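Local structure of cell surface protein (Putative S-layer protein) (5NJL) at residues V64-N70 and I211-D215; E162-A168 and L193-G197; K257-T261 and E281-K285. The protein probably acts as a cell-wall-associated S-layer protein and adhesin, built as an extended three-domain molecule that promotes adhesion to cells in vitro. All blocks are in the same frame, centred on the assembly; numbering follows the deposited sequence. Where two conformers were deposited one is given.

Contact 1. Residues V64-N70 and I211-D215. With SO4 (sulfate ion), chain R; SO4 (sulfate ion), chain H.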
loop_
_atom_site.group_PDB
_atom_site.type_symbol
_atom_site.label_atom_id
_atom_site.label_comp_id
_atom_site.label_asym_id
_atom_site.label_seq_id
_atom_site.Cartn_x
_atom_site.Cartn_y
_atom_site.Cartn_z
ATOM N N VAL A 64 8.659 22.677 -4.714
ATOM C CA VAL A 64 9.998 22.182 -5.066
ATOM C C VAL A 64 10.852 23.345 -5.575
ATOM O O VAL A 64 11.951 23.563 -5.069
ATOM C CB VAL A 64 9.946 21.057 -6.113
ATOM C CG1 VAL A 64 11.344 20.716 -6.635
ATOM C CG2 VAL A 64 9.286 19.810 -5.527
ATOM N N ASN A 65 10.335 24.114 -6.537
ATOM C CA ASN A 65 11.081 25.280 -7.075
ATOM C C ASN A 65 11.498 26.289 -5.998
ATOM O O ASN A 65 12.586 26.852 -6.074
ATOM C CB ASN A 65 10.301 26.004 -8.180
ATOM C CG ASN A 65 10.105 25.160 -9.425
ATOM O OD1 ASN A 65 10.778 24.145 -9.618
ATOM N ND2 ASN A 65 9.160 25.573 -10.285
ATOM N N ALA A 66 10.649 26.513 -4.999
ATOM C CA ALA A 66 10.944 27.469 -3.945
ATOM C C ALA A 66 11.753 26.894 -2.766
ATOM O O ALA A 66 11.996 27.597 -1.796
ATOM C CB ALA A 66 9.649 28.077 -3.435
ATOM N N LEU A 67 12.142 25.619 -2.825
ATOM C CA LEU A 67 12.762 24.955 -1.677
ATOM C C LEU A 67 14.143 25.571 -1.416
ATOM O O LEU A 67 14.980 25.633 -2.322
ATOM C CB LEU A 67 12.911 23.462 -1.968
ATOM C CG LEU A 67 13.376 22.555 -0.846
ATOM C CD1 LEU A 67 12.451 22.662 0.348
ATOM C CD2 LEU A 67 13.461 21.134 -1.372
ATOM N N GLY A 68 14.346 26.049 -0.200
ATOM C CA GLY A 68 15.578 26.773 0.165
ATOM C C GLY A 68 16.782 25.870 0.323
ATOM O O GLY A 68 16.653 24.630 0.377
ATOM N N GLU A 69 17.961 26.493 0.412
ATOM C CA GLU A 69 19.228 25.758 0.603
ATOM C C GLU A 69 19.193 24.995 1.918
ATOM O O GLU A 69 18.805 25.539 2.955
ATOM C CB GLU A 69 20.433 26.716 0.561
ATOM C CG GLU A 69 20.657 27.427 -0.781
ATOM C CD GLU A 69 21.000 26.501 -1.950
ATOM O OE1 GLU A 69 21.472 25.361 -1.731
ATOM O OE2 GLU A 69 20.796 26.919 -3.113
ATOM N N ASN A 70 19.545 23.712 1.873
ATOM C CA ASN A 70 19.503 22.819 3.050
ATOM C C ASN A 70 18.127 22.737 3.713
ATOM O O ASN A 70 18.025 22.423 4.905
ATOM C CB ASN A 70 20.619 23.166 4.075
ATOM C CG ASN A 70 21.851 22.258 3.953
ATOM O OD1 ASN A 70 21.807 21.194 3.344
ATOM N ND2 ASN A 70 22.954 22.689 4.527
ATOM N N ILE A 211 12.718 15.240 -0.247
ATOM C CA ILE A 211 13.446 16.012 -1.230
ATOM C C ILE A 211 14.299 17.002 -0.437
ATOM O O ILE A 211 13.778 17.745 0.362
ATOM C CB ILE A 211 12.515 16.799 -2.174
ATOM C CG1 ILE A 211 11.501 15.866 -2.852
ATOM C CG2 ILE A 211 13.338 17.496 -3.249
ATOM C CD1 ILE A 211 10.366 16.635 -3.505
ATOM N N LYS A 212 15.604 16.979 -0.667
ATOM C CA LYS A 212 16.540 17.807 0.093
ATOM C C LYS A 212 17.298 18.675 -0.871
ATOM O O LYS A 212 17.888 18.173 -1.834
ATOM C CB LYS A 212 17.507 16.925 0.873
ATOM C CG LYS A 212 16.832 16.155 1.989
ATOM C CD LYS A 212 17.806 15.256 2.745
ATOM C CE LYS A 212 17.084 14.449 3.809
ATOM N NZ LYS A 212 17.999 13.768 4.768
ATOM N N ASN A 213 17.275 19.984 -0.641
ATOM C CA ASN A 213 18.077 20.889 -1.468
ATOM C C ASN A 213 19.491 20.967 -0.859
ATOM O O ASN A 213 19.850 21.940 -0.185
ATOM C CB ASN A 213 17.449 22.276 -1.558
ATOM C CG ASN A 213 18.126 23.155 -2.599
ATOM O OD1 ASN A 213 18.952 22.690 -3.387
ATOM N ND2 ASN A 213 17.738 24.418 -2.635
ATOM N N SER A 214 20.249 19.905 -1.091
ATOM C CA SER A 214 21.563 19.723 -0.492
ATOM C C SER A 214 22.358 18.735 -1.322
ATOM O O SER A 214 21.789 17.967 -2.131
ATOM C CB SER A 214 21.466 19.148 0.918
ATOM O OG SER A 214 20.496 19.780 1.714
ATOM N N ASP A 215 23.674 18.767 -1.116
ATOM C CA ASP A 215 24.611 17.833 -1.734
ATOM C C ASP A 215 24.794 16.765 -0.672
ATOM O O ASP A 215 25.290 17.057 0.428
ATOM C CB ASP A 215 25.935 18.558 -2.067
ATOM C CG ASP A 215 26.896 17.716 -2.927
ATOM O OD1 ASP A 215 26.778 16.472 -2.979
ATOM O OD2 ASP A 215 27.795 18.309 -3.546
HETATM S S SO4 R . 17.428 30.213 -0.089
HETATM O O1 SO4 R . 17.997 31.580 -0.093
HETATM O O2 SO4 R . 16.101 30.255 0.578
HETATM O O3 SO4 R . 18.332 29.316 0.664
HETATM O O4 SO4 R . 17.303 29.730 -1.489
HETATM S S SO4 H . 18.306 26.256 -6.495
HETATM O O1 SO4 H . 17.037 26.848 -6.989
HETATM O O2 SO4 H . 19.417 27.161 -6.882
HETATM O O3 SO4 H . 18.499 24.948 -7.172
HETATM O O4 SO4 H . 18.287 26.112 -5.015
#
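The backbones of Val-64 to Asn-70 and Ile-211 to Ser-214 draw together along their length, from 8.0 Å between the CA atoms of Val-64 and Ile-211 to 5.1 Å between those of Asn-70 and Asn-213. The contact joins the loop after helix 57-65 to the end of strand 204-212, in an alpha/beta layer where helices pack on a mixed sheet. At the helix end the contact is apolar. CG2 of Val-64 meets CD1 of Ile-211, and the two side chains cross at about a right angle. Ile-211 also lies against Ala-14 and Leu-17 of helix 14-25. Leu-67 CD2 reaches CG2 of Ile-211 at 4.1 Å. In Leu-67, CG stands anti to the backbone N (chi1 -173°), and CD2 is the methyl that reaches Ile-211.

Asn-213 sits at the centre of an inverse gamma turn, and its side chain faces the loop. Asn-213 ND2 gives a weak, bent bond to Leu-67 O (3.0 Å). Asn-213 ND2 also donates, more straightly, to O4 of a sulfate at 3.0 Å. The sulfate probably comes from the crystallisation liquor. The bent chain of Glu-69 brings its carboxylate over beside this amide, the two planes 42° apart. A second sulfate takes a bond from Glu-69 N.

At the same turn, Asn-70 N donates to Asn-213 O at 2.7 Å, tilted 22° from the carbonyl plane. Asn-70 has further partners: ND2 donates to Ile-272 O of strand 271-278, so this loop also touches the four-stranded second sheet. The amide oxygen turns to 211-215. Ser-214 OG donates to Asn-70 OD1 over 2.5 Å, in the carbonyl plane.

Contact 2. Residues E162-A168 and L193-G197. With SO4 (sulfate ion), chain P.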
loop_
_atom_site.group_PDB
_atom_site.type_symbol
_atom_site.label_atom_id
_atom_site.label_comp_id
_atom_site.label_asym_id
_atom_site.label_seq_id
_atom_site.Cartn_x
_atom_site.Cartn_y
_atom_site.Cartn_z
ATOM N N GLU A 162 -13.025 -14.201 -5.330
ATOM C CA GLU A 162 -13.965 -13.280 -4.690
ATOM C C GLU A 162 -14.925 -14.039 -3.782
ATOM O O GLU A 162 -15.341 -15.173 -4.109
ATOM C CB GLU A 162 -14.740 -12.473 -5.746
ATOM C CG GLU A 162 -13.809 -11.565 -6.567
ATOM C CD GLU A 162 -14.493 -10.812 -7.715
ATOM O OE1 GLU A 162 -15.651 -11.116 -8.067
ATOM O OE2 GLU A 162 -13.841 -9.904 -8.279
ATOM N N LYS A 163 -15.249 -13.422 -2.642
ATOM C CA LYS A 163 -16.154 -14.011 -1.661
ATOM C C LYS A 163 -17.511 -14.247 -2.271
ATOM O O LYS A 163 -18.026 -13.402 -2.987
ATOM C CB LYS A 163 -16.278 -13.155 -0.414
ATOM C CG LYS A 163 -14.981 -13.189 0.397
ATOM C CD LYS A 163 -15.081 -12.384 1.684
ATOM C CE LYS A 163 -13.792 -12.541 2.472
ATOM N NZ LYS A 163 -13.944 -11.880 3.798
ATOM N N ILE A 164 -18.064 -15.420 -1.997
ATOM C CA ILE A 164 -19.308 -15.822 -2.624
ATOM C C ILE A 164 -20.471 -15.608 -1.643
ATOM O O ILE A 164 -20.258 -15.433 -0.435
ATOM C CB ILE A 164 -19.238 -17.233 -3.291
ATOM C CG1 ILE A 164 -18.637 -18.313 -2.413
ATOM C CG2 ILE A 164 -18.392 -17.202 -4.546
ATOM C CD1 ILE A 164 -19.354 -18.485 -1.123
ATOM N N ASP A 165 -21.694 -15.604 -2.164
ATOM C CA ASP A 165 -22.888 -15.370 -1.354
ATOM C C ASP A 165 -24.000 -16.230 -1.937
ATOM O O ASP A 165 -24.454 -15.975 -3.045
ATOM C CB ASP A 165 -23.228 -13.878 -1.437
ATOM C CG ASP A 165 -24.454 -13.470 -0.622
ATOM O OD1 ASP A 165 -25.148 -14.303 0.038
ATOM O OD2 ASP A 165 -24.730 -12.247 -0.671
ATOM N N LEU A 166 -24.419 -17.243 -1.182
ATOM C CA LEU A 166 -25.446 -18.179 -1.648
ATOM C C LEU A 166 -26.866 -17.592 -1.603
ATOM O O LEU A 166 -27.797 -18.205 -2.133
ATOM C CB LEU A 166 -25.378 -19.482 -0.854
ATOM C CG LEU A 166 -24.048 -20.227 -0.927
ATOM C CD1 LEU A 166 -24.082 -21.488 -0.082
ATOM C CD2 LEU A 166 -23.696 -20.556 -2.362
ATOM N N THR A 167 -27.042 -16.406 -0.984
ATOM C CA THR A 167 -28.296 -15.666 -1.089
ATOM C C THR A 167 -28.409 -14.863 -2.387
ATOM O O THR A 167 -29.510 -14.474 -2.758
ATOM C CB THR A 167 -28.546 -14.712 0.110
ATOM O OG1 THR A 167 -27.640 -13.611 0.052
ATOM C CG2 THR A 167 -28.370 -15.434 1.408
ATOM N N ALA A 168 -27.294 -14.613 -3.077
ATOM C CA ALA A 168 -27.292 -13.918 -4.347
ATOM C C ALA A 168 -27.593 -14.861 -5.524
ATOM O O ALA A 168 -27.384 -16.076 -5.467
ATOM C CB ALA A 168 -25.954 -13.221 -4.574
ATOM N N LEU A 193 -21.205 -19.162 -8.592
ATOM C CA LEU A 193 -22.008 -18.577 -7.552
ATOM C C LEU A 193 -21.938 -17.058 -7.617
ATOM O O LEU A 193 -20.949 -16.478 -8.096
ATOM C CB LEU A 193 -21.578 -19.068 -6.189
ATOM C CG LEU A 193 -21.639 -20.572 -5.956
ATOM C CD1 LEU A 193 -20.931 -20.901 -4.662
ATOM C CD2 LEU A 193 -23.099 -21.004 -5.897
ATOM N N GLY A 194 -23.002 -16.421 -7.146
ATOM C CA GLY A 194 -23.006 -14.965 -7.012
ATOM C C GLY A 194 -22.008 -14.537 -5.949
ATOM O O GLY A 194 -21.653 -15.312 -5.047
ATOM N N VAL A 195 -21.563 -13.300 -6.055
ATOM C CA VAL A 195 -20.562 -12.786 -5.125
ATOM C C VAL A 195 -21.150 -11.859 -4.059
ATOM O O VAL A 195 -22.259 -11.337 -4.178
ATOM C CB VAL A 195 -19.405 -12.112 -5.883
ATOM C CG1 VAL A 195 -18.696 -13.136 -6.732
ATOM C CG2 VAL A 195 -19.884 -10.933 -6.726
ATOM N N ALA A 196 -20.375 -11.638 -3.008
ATOM C CA ALA A 196 -20.747 -10.732 -1.955
ATOM C C ALA A 196 -20.670 -9.294 -2.504
ATOM O O ALA A 196 -20.156 -9.053 -3.608
ATOM C CB ALA A 196 -19.844 -10.918 -0.741
ATOM N N GLY A 197 -21.233 -8.363 -1.747
ATOM C CA GLY A 197 -21.318 -6.971 -2.179
ATOM C C GLY A 197 -19.931 -6.358 -2.269
ATOM O O GLY A 197 -19.011 -6.771 -1.556
HETATM S S SO4 P . -23.356 -8.165 1.150
HETATM O O1 SO4 P . -22.359 -8.169 2.250
HETATM O O2 SO4 P . -23.389 -6.838 0.490
HETATM O O3 SO4 P . -24.704 -8.433 1.704
HETATM O O4 SO4 P . -22.994 -9.217 0.171
HETATM O O HOH W 1 -25.003 -17.358 -5.322
HETATM O O HOH W 2 -24.285 -10.383 -2.664
#
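A single beta bridge between two loops, next to a type I turn from Asp-165 to Ala-168, makes this contact. Both loops lie between strands 152-158 and 199-200. Ile-164 pairs with Val-195, and a backbone bond lies at each end of the bridge. Ala-196 N donates to Lys-163 O at 2.9 Å, nearly straight (167°) but from above the carbonyl plane. Asp-165 N donates to Gly-194 O, also at 2.9 Å.

One flank is apolar. In the conformer given, Leu-166 CD2 lies 3.6 Å from Leu-193 CD2; a second conformer makes this contact less certain. Ile-164 CG2 rests on Leu-193 CB at 4.0 Å. Its CG1 lies between the backbone N and the carbonyl carbon (chi1 48°) and comes near Leu-193 CD1. Ile-141 of strand 138-145 touches both Ile-164 and Leu-193.

The other flank is polar. Asp-165 OD1 closes an Asx turn by accepting from Thr-167 N. Asp-165 OD1 also accepts from Thr-167 OG1 at 2.6 Å, and both donors come from the same face of the carboxylate. OD2 of Asp-165 receives a water that also lies by Val-195 O. A second water gives its protons to the O atoms of Asp-165 and Ala-168 and accepts from Gly-194 N at 2.9 Å. Gly-194 CA lies 4.2 Å from Ala-168 CB. Gly-197 N binds a sulfate, probably from the crystallisation liquor.

The two grips on OD1 fix the rotation of the carboxylate, while the water held by Asp-165 O, Ala-168 O and Gly-194 N links the turn to the other loop.

Contact 3. Residues K257-T261 and E281-K285; sequences KYKFT and EKDLK
The Tyr-258 ring lies under the carboxylate of Glu-281, which crosses one face obliquely. Glu-281 OE2 sits 3.0 Å above the ring plane, offset toward the rim, and is 3.1 Å from Tyr-258 CE2. Glu-281 OE1 is 3.3 Å from Tyr-258 CD2. The two planes are 37° apart, so the carboxylate is neither flat on the ring nor upright. The Glu-281 chain is extended beyond CG, with CG anti to the backbone N (chi1 -172°), and this carries the acid across to the ring.

The contact packs the N-terminal part of the last helix against strand 258-265. The strand is an inner one of a four-stranded mixed sheet. The short helix and strand axes run almost parallel, 10° apart, and come within 8.9 Å. Leu-284 reaches both Tyr-258 and Phe-260. Leu-284 CD1 touches the backbone at Tyr-258 O (3.5 Å), and CB of the tyrosine is near too. Leu-284 CD2 meets Phe-260 CD1 obliquely at 3.5 Å, while CG lies at the ring edge, in plane. The Phe-260 ring is also touched by Lys-288 and Leu-291, further along the same helix.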
loop_
_atom_site.group_PDB
_atom_site.type_symbol
_atom_site.label_atom_id
_atom_site.label_comp_id
_atom_site.label_asym_id
_atom_site.label_seq_id
_atom_site.Cartn_x
_atom_site.Cartn_y
_atom_site.Cartn_z
ATOM N N LYS A 257 22.940 -0.391 11.439
ATOM C CA LYS A 257 23.440 0.992 11.415
ATOM C C LYS A 257 22.508 2.021 12.057
ATOM O O LYS A 257 21.333 2.100 11.714
ATOM C CB LYS A 257 23.772 1.411 9.971
ATOM C CG LYS A 257 25.054 0.769 9.462
ATOM C CD LYS A 257 25.286 0.943 7.968
ATOM C CE LYS A 257 26.740 0.641 7.616
ATOM N NZ LYS A 257 26.982 0.466 6.156
ATOM N N TYR A 258 23.051 2.785 13.001
ATOM C CA TYR A 258 22.417 3.995 13.534
ATOM C C TYR A 258 22.940 5.168 12.676
ATOM O O TYR A 258 23.872 4.963 11.888
ATOM C CB TYR A 258 22.804 4.186 15.004
ATOM C CG TYR A 258 22.350 3.060 15.916
ATOM C CD1 TYR A 258 23.039 1.838 15.967
ATOM C CD2 TYR A 258 21.233 3.215 16.739
ATOM C CE1 TYR A 258 22.618 0.808 16.805
ATOM C CE2 TYR A 258 20.802 2.191 17.578
ATOM C CZ TYR A 258 21.496 0.992 17.612
ATOM O OH TYR A 258 21.062 -0.008 18.452
ATOM N N LYS A 259 22.344 6.365 12.799
ATOM C CA LYS A 259 22.854 7.572 12.106
ATOM C C LYS A 259 22.389 8.916 12.650
ATOM O O LYS A 259 21.376 9.003 13.342
ATOM C CB LYS A 259 22.642 7.520 10.582
ATOM C CG LYS A 259 21.265 7.134 10.066
ATOM C CD LYS A 259 21.407 6.532 8.666
ATOM C CE LYS A 259 20.093 6.040 8.080
ATOM N NZ LYS A 259 19.383 7.108 7.323
ATOM N N PHE A 260 23.190 9.950 12.360
ATOM C CA PHE A 260 22.789 11.351 12.506
ATOM C C PHE A 260 23.224 12.146 11.261
ATOM O O PHE A 260 23.986 11.650 10.419
ATOM C CB PHE A 260 23.304 11.975 13.813
ATOM C CG PHE A 260 24.781 12.328 13.813
ATOM C CD1 PHE A 260 25.753 11.348 14.027
ATOM C CD2 PHE A 260 25.199 13.645 13.638
ATOM C CE1 PHE A 260 27.112 11.668 14.045
ATOM C CE2 PHE A 260 26.551 13.972 13.653
ATOM C CZ PHE A 260 27.510 12.981 13.855
ATOM N N THR A 261 22.693 13.354 11.127
ATOM C CA THR A 261 22.971 14.183 9.959
ATOM C C THR A 261 23.543 15.509 10.419
ATOM O O THR A 261 23.196 16.006 11.492
ATOM C CB THR A 261 21.703 14.450 9.112
ATOM O OG1 THR A 261 20.711 15.075 9.930
ATOM C CG2 THR A 261 21.162 13.162 8.536
ATOM N N GLU A 281 27.265 2.331 18.327
ATOM C CA GLU A 281 26.492 3.502 18.781
ATOM C C GLU A 281 27.252 4.434 19.746
ATOM O O GLU A 281 26.858 5.589 19.927
ATOM C CB GLU A 281 25.167 3.039 19.406
ATOM C CG GLU A 281 24.198 4.165 19.751
ATOM C CD GLU A 281 22.758 3.703 19.889
ATOM O OE1 GLU A 281 21.848 4.536 19.691
ATOM O OE2 GLU A 281 22.529 2.515 20.191
ATOM N N LYS A 282 28.320 3.940 20.371
ATOM C CA LYS A 282 29.184 4.790 21.195
ATOM C C LYS A 282 30.047 5.690 20.305
ATOM O O LYS A 282 30.132 6.893 20.547
ATOM C CB LYS A 282 30.071 3.945 22.119
ATOM C CG LYS A 282 30.990 4.767 23.015
ATOM C CD LYS A 282 31.547 3.958 24.173
ATOM C CE LYS A 282 32.390 4.831 25.089
ATOM N NZ LYS A 282 32.772 4.121 26.339
ATOM N N ASP A 283 30.670 5.091 19.286
ATOM C CA ASP A 283 31.565 5.797 18.341
ATOM C C ASP A 283 30.852 6.934 17.610
ATOM O O ASP A 283 31.405 8.021 17.433
ATOM C CB ASP A 283 32.126 4.824 17.286
ATOM C CG ASP A 283 33.033 3.744 17.882
ATOM O OD1 ASP A 283 33.474 3.876 19.046
ATOM O OD2 ASP A 283 33.295 2.750 17.174
ATOM N N LEU A 284 29.626 6.649 17.182
ATOM C CA LEU A 284 28.766 7.620 16.516
ATOM C C LEU A 284 28.445 8.808 17.426
ATOM O O LEU A 284 28.541 9.960 16.996
ATOM C CB LEU A 284 27.492 6.921 16.045
ATOM C CG LEU A 284 26.514 7.652 15.119
ATOM C CD1 LEU A 284 25.904 6.657 14.136
ATOM C CD2 LEU A 284 25.426 8.385 15.906
ATOM N N LYS A 285 28.089 8.534 18.681
ATOM C CA LYS A 285 27.801 9.605 19.656
ATOM C C LYS A 285 29.052 10.372 20.117
ATOM O O LYS A 285 28.943 11.520 20.551
ATOM C CB LYS A 285 27.033 9.051 20.868
ATOM C CG LYS A 285 26.691 10.094 21.934
ATOM C CD LYS A 285 25.422 9.732 22.701
ATOM C CE LYS A 285 25.359 10.387 24.077
ATOM N NZ LYS A 285 24.149 9.951 24.827
#

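In the fold
From the N terminus, the chain passes through helix 57-65 into the first half of contact 1. It then goes out to the distant part of the molecule. There contact 2 closes a loop of 24 residues that has no helix or strand. The chain returns along strand 204-212 and completes contact 1, so contact 2 is nested inside the larger loop. Their centres are 53 Å apart, on opposite sides of the chain's centre. Contact 3 follows in series: after strand 271-278 the last helix folds back on strand 258-265. Its nearest atoms are about 5 Å from those of contact 1.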